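Local coordinates for protein Pts system, fructose-specific iiabc component (Borrelia burgdorferi, PDB 5DLE) that is the cytoplasmic IIB domain of a fructose phosphotransferase transporter and probably relays a phosphoryl group to fructose as the sugar enters the cell, at residues T60-E63 with I64-A67; D79-R82 with F83-K86. All coordinates share one frame; numbering follows the deposited sequence.

Contact 1. Residues T60-E63 with I64-A67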
loop_
_atom_site.group_PDB
_atom_site.type_symbol
_atom_site.label_atom_id
_atom_site.label_comp_id
_atom_site.label_asym_id
_atom_site.label_seq_id
_atom_site.Cartn_x
_atom_site.Cartn_y
_atom_site.Cartn_z
ATOM N N THR A 60 1.392 -19.401 -17.532
ATOM C CA THR A 60 0.965 -20.262 -18.617
ATOM C C THR A 60 1.029 -21.724 -18.181
ATOM O O THR A 60 1.714 -22.094 -17.208
ATOM C CB THR A 60 1.849 -20.074 -19.853
ATOM O OG1 THR A 60 3.182 -20.536 -19.581
ATOM C CG2 THR A 60 1.888 -18.604 -20.276
ATOM N N GLU A 61 0.307 -22.560 -18.932
ATOM C CA GLU A 61 0.383 -23.999 -18.712
ATOM C C GLU A 61 1.825 -24.489 -18.786
ATOM O O GLU A 61 2.257 -25.301 -17.959
ATOM C CB GLU A 61 -0.493 -24.728 -19.734
ATOM C CG GLU A 61 -0.605 -26.216 -19.489
ATOM C CD GLU A 61 -1.516 -26.927 -20.487
ATOM O OE1 GLU A 61 -2.230 -26.239 -21.248
ATOM O OE2 GLU A 61 -1.521 -28.178 -20.504
ATOM N N GLU A 62 2.596 -23.991 -19.764
ATOM C CA GLU A 62 3.972 -24.453 -19.877
ATOM C C GLU A 62 4.816 -24.007 -18.688
ATOM O O GLU A 62 5.665 -24.769 -18.204
ATOM C CB GLU A 62 4.592 -23.957 -21.190
ATOM C CG GLU A 62 6.024 -24.374 -21.362
ATOM C CD GLU A 62 6.165 -25.829 -21.839
ATOM O OE1 GLU A 62 5.133 -26.517 -22.054
ATOM O OE2 GLU A 62 7.319 -26.287 -22.003
ATOM N N GLU A 63 4.614 -22.773 -18.211
ATOM C CA GLU A 63 5.357 -22.311 -17.046
ATOM C C GLU A 63 5.070 -23.184 -15.832
ATOM O O GLU A 63 5.983 -23.533 -15.071
ATOM C CB GLU A 63 5.005 -20.848 -16.744
ATOM C CG GLU A 63 5.670 -19.886 -17.716
ATOM C CD GLU A 63 5.078 -18.480 -17.714
ATOM O OE1 GLU A 63 3.956 -18.273 -17.183
ATOM O OE2 GLU A 63 5.761 -17.576 -18.262
ATOM N N ILE A 64 3.809 -23.541 -15.624
ATOM C CA ILE A 64 3.493 -24.389 -14.478
ATOM C C ILE A 64 4.100 -25.786 -14.671
ATOM O O ILE A 64 4.623 -26.392 -13.725
ATOM C CB ILE A 64 1.967 -24.433 -14.257
ATOM C CG1 ILE A 64 1.465 -23.027 -13.913
ATOM C CG2 ILE A 64 1.636 -25.419 -13.148
ATOM C CD1 ILE A 64 -0.071 -22.941 -14.007
ATOM N N LYS A 65 4.022 -26.320 -15.893
ATOM C CA LYS A 65 4.630 -27.613 -16.190
ATOM C C LYS A 65 6.116 -27.646 -15.825
ATOM O O LYS A 65 6.599 -28.611 -15.214
ATOM C CB LYS A 65 4.431 -27.939 -17.678
ATOM C CG LYS A 65 5.225 -29.144 -18.114
ATOM C CD LYS A 65 5.099 -29.380 -19.645
ATOM C CE LYS A 65 6.139 -30.388 -20.108
ATOM N NZ LYS A 65 7.489 -29.731 -20.262
ATOM N N ASN A 66 6.858 -26.593 -16.178
ATOM C CA ASN A 66 8.305 -26.598 -15.992
ATOM C C ASN A 66 8.758 -26.257 -14.586
ATOM O O ASN A 66 9.935 -26.432 -14.272
ATOM C CB ASN A 66 8.943 -25.643 -16.999
ATOM C CG ASN A 66 8.760 -26.122 -18.431
ATOM O OD1 ASN A 66 8.669 -27.320 -18.684
ATOM N ND2 ASN A 66 8.678 -25.183 -19.363
ATOM N N ALA A 67 7.859 -25.768 -13.732
ATOM C CA ALA A 67 8.255 -25.284 -12.414
ATOM C C ALA A 67 8.622 -26.427 -11.481
ATOM O O ALA A 67 7.996 -27.487 -11.489
ATOM C CB ALA A 67 7.080 -24.502 -11.807
#
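E62 reaches N66, one helical turn on, because its CG lies anti to the backbone N (chi1 179°) and its chain then bends at chi2, which carries the carboxylate forward along the helix toward N66. ND2 of N66 donates to OE2 of E62 over 3.2 Å, arriving from above the carboxylate plane, and the carboxylate and amide planes stand 85° apart. K65 runs alongside E62 in the same direction; its CD packs against E62 OE1, and a bend at chi4 brings NZ over to the amide of N66. From there NZ of K65 donates to OD1 of N66 at 3.1 Å, while its salt bridge to E62 OE2 is long, at 3.9 Å. Carboxylate, ammonium and amide thus close a small, largely exposed network in which N66 uses both ends of its amide.

The start of the helix is a worked example of the capping box. T60, at the N-cap, accepts from E63 N through OG1 over 3.0 Å, and E63 returns the bond by taking T60 N on OE1 at 2.8 Å. Ordinary helical bonds follow, I64 N to T60 O among them, and CG1 of I64 rests 3.4 Å from that same T60 O.

The other carboxylate oxygen of E63 forms a salt bridge with R46 of strand 44-50, tying the capped end to the sheet. Buried I64 packs on the loop residues L59, R82 and F83, while N66 and A67 touch K13 and V15 of strand 13-19, and the chain then runs on into strand 69-74.

Contact 2. Residues D79-R82 with F83-K86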
loop_
_atom_site.group_PDB
_atom_site.type_symbol
_atom_site.label_atom_id
_atom_site.label_comp_id
_atom_site.label_asym_id
_atom_site.label_seq_id
_atom_site.Cartn_x
_atom_site.Cartn_y
_atom_site.Cartn_z
ATOM N N ASP A 79 -7.910 -19.961 -8.458
ATOM C CA ASP A 79 -8.041 -21.296 -9.047
ATOM C C ASP A 79 -6.753 -22.063 -8.818
ATOM O O ASP A 79 -5.668 -21.599 -9.199
ATOM C CB ASP A 79 -8.371 -21.310 -10.537
ATOM C CG ASP A 79 -8.370 -22.776 -11.109
ATOM O OD1 ASP A 79 -7.482 -23.120 -11.947
ATOM O OD2 ASP A 79 -9.227 -23.603 -10.664
ATOM N N GLU A 80 -6.889 -23.230 -8.185
ATOM C CA GLU A 80 -5.754 -24.081 -7.860
ATOM C C GLU A 80 -5.724 -25.392 -8.642
ATOM O O GLU A 80 -4.705 -26.090 -8.588
ATOM C CB GLU A 80 -5.732 -24.380 -6.348
ATOM C CG GLU A 80 -5.404 -23.145 -5.509
ATOM C CD GLU A 80 -5.416 -23.354 -3.990
ATOM O OE1 GLU A 80 -5.212 -24.485 -3.515
ATOM O OE2 GLU A 80 -5.640 -22.351 -3.269
ATOM N N LYS A 81 -6.787 -25.758 -9.384
ATOM C CA LYS A 81 -6.757 -27.034 -10.111
ATOM C C LYS A 81 -5.579 -27.102 -11.076
ATOM O O LYS A 81 -4.975 -28.174 -11.259
ATOM C CB LYS A 81 -8.083 -27.253 -10.852
ATOM C CG LYS A 81 -8.208 -28.667 -11.418
ATOM C CD LYS A 81 -9.629 -28.986 -11.892
ATOM C CE LYS A 81 -9.772 -30.464 -12.284
ATOM N NZ LYS A 81 -9.526 -31.396 -11.135
ATOM N N ARG A 82 -5.212 -25.960 -11.664
ATOM C CA ARG A 82 -4.068 -25.879 -12.567
ATOM C C ARG A 82 -2.747 -26.292 -11.933
ATOM O O ARG A 82 -1.785 -26.513 -12.669
ATOM C CB ARG A 82 -3.939 -24.452 -13.095
ATOM C CG ARG A 82 -3.870 -23.377 -12.000
ATOM C CD ARG A 82 -3.740 -22.021 -12.665
ATOM N NE ARG A 82 -3.980 -20.974 -11.697
ATOM C CZ ARG A 82 -3.473 -19.742 -11.765
ATOM N NH1 ARG A 82 -2.678 -19.413 -12.771
ATOM N NH2 ARG A 82 -3.793 -18.841 -10.823
ATOM N N PHE A 83 -2.657 -26.379 -10.609
ATOM C CA PHE A 83 -1.413 -26.760 -9.954
ATOM C C PHE A 83 -1.399 -28.216 -9.481
ATOM O O PHE A 83 -0.462 -28.622 -8.779
ATOM C CB PHE A 83 -1.146 -25.827 -8.768
ATOM C CG PHE A 83 -1.185 -24.367 -9.132
ATOM C CD1 PHE A 83 -0.327 -23.853 -10.106
ATOM C CD2 PHE A 83 -2.073 -23.531 -8.503
ATOM C CE1 PHE A 83 -0.336 -22.501 -10.428
ATOM C CE2 PHE A 83 -2.127 -22.174 -8.846
ATOM C CZ PHE A 83 -1.240 -21.663 -9.812
ATOM N N GLU A 84 -2.408 -29.002 -9.832
ATOM C CA GLU A 84 -2.389 -30.421 -9.474
ATOM C C GLU A 84 -1.094 -31.092 -9.926
ATOM O O GLU A 84 -0.601 -30.854 -11.036
ATOM C CB GLU A 84 -3.572 -31.147 -10.111
ATOM C CG GLU A 84 -4.857 -30.864 -9.372
ATOM C CD GLU A 84 -6.018 -31.662 -9.938
ATOM O OE1 GLU A 84 -5.798 -32.453 -10.891
ATOM O OE2 GLU A 84 -7.140 -31.493 -9.414
ATOM N N GLY A 85 -0.527 -31.916 -9.040
ATOM C CA GLY A 85 0.682 -32.657 -9.379
ATOM C C GLY A 85 1.956 -31.890 -9.090
ATOM O O GLY A 85 3.027 -32.447 -9.244
ATOM N N LYS A 86 1.855 -30.618 -8.691
ATOM C CA LYS A 86 3.000 -29.786 -8.333
ATOM C C LYS A 86 3.100 -29.652 -6.824
ATOM O O LYS A 86 2.091 -29.696 -6.119
ATOM C CB LYS A 86 2.883 -28.370 -8.918
ATOM C CG LYS A 86 2.401 -28.279 -10.380
ATOM C CD LYS A 86 3.424 -28.894 -11.380
ATOM C CE LYS A 86 4.822 -28.269 -11.207
ATOM N NZ LYS A 86 5.708 -28.608 -12.429
HETATM O O HOH W 1 -0.305 -28.931 -12.943
#
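K81 and E84 are joined by a salt bridge one turn apart, NZ of K81 lying 2.9 Å from OE2 of E84. The ammonium comes in on the syn side of the carboxylate, 34° out of its plane, and the two chains slant across each other. Beneath the bridge, E84 N donates to K81 O at 3.1 Å and F83 N to E80 O at 2.9 Å, both from above the carbonyl plane, as the tight 3-10 winding of this loop brings donor and acceptor together. A water then donates to both R82 O and E84 O, bridging the two carbonyls, and a type II turn from F83 to K86 carries the chain onward.

R82 has its CG between the backbone N and the carbonyl carbon (chi1 54°), a placing that lays the extended arm alongside F83, the two pointing the same way. CG sits almost exactly over the ring centre, 3.7 Å from the centroid of F83 in a CH-pi contact. Farther out, NE of R82 lies 3.4 Å from F83 CZ, with guanidinium and ring planes 30° apart. The same NE donates to D79 O over 3.1 Å in a nearly straight bond, the oxygen lying in the guanidinium plane, and NH1 forms a salt bridge with E48.

F83 also packs on V70 and L72 of strand 69-74 and V17 of strand 13-19. The chemistry is therefore divided by depth: an ion pair spans the exposed side, whereas the arginine spends its methylene chain on a buried ring and its charged end on a carbonyl and a carboxylate, which probably restricts its rotation.

How the contacts relate
Both contacts are short continuous pieces of chain with local bonds of their own, backed by salt bridges to strand 44-50. Contact 1 buries I64 and A67 and belongs to a helix secured by side-chain capping; contact 2 is largely a surface contact in the loop before strand 88-91, with F83 as its one buried residue, held by 3-10 bonds and an arginine laid over a ring. Each keeps its lysine-glutamate pair on the outside, long in contact 1 and close in contact 2. Inward they meet: I64 CD1 touches F83 CE1 at 3.6 Å, and K86 NZ lies 2.7 Å from A67 O, a probable hydrogen bond close behind helix 61-66.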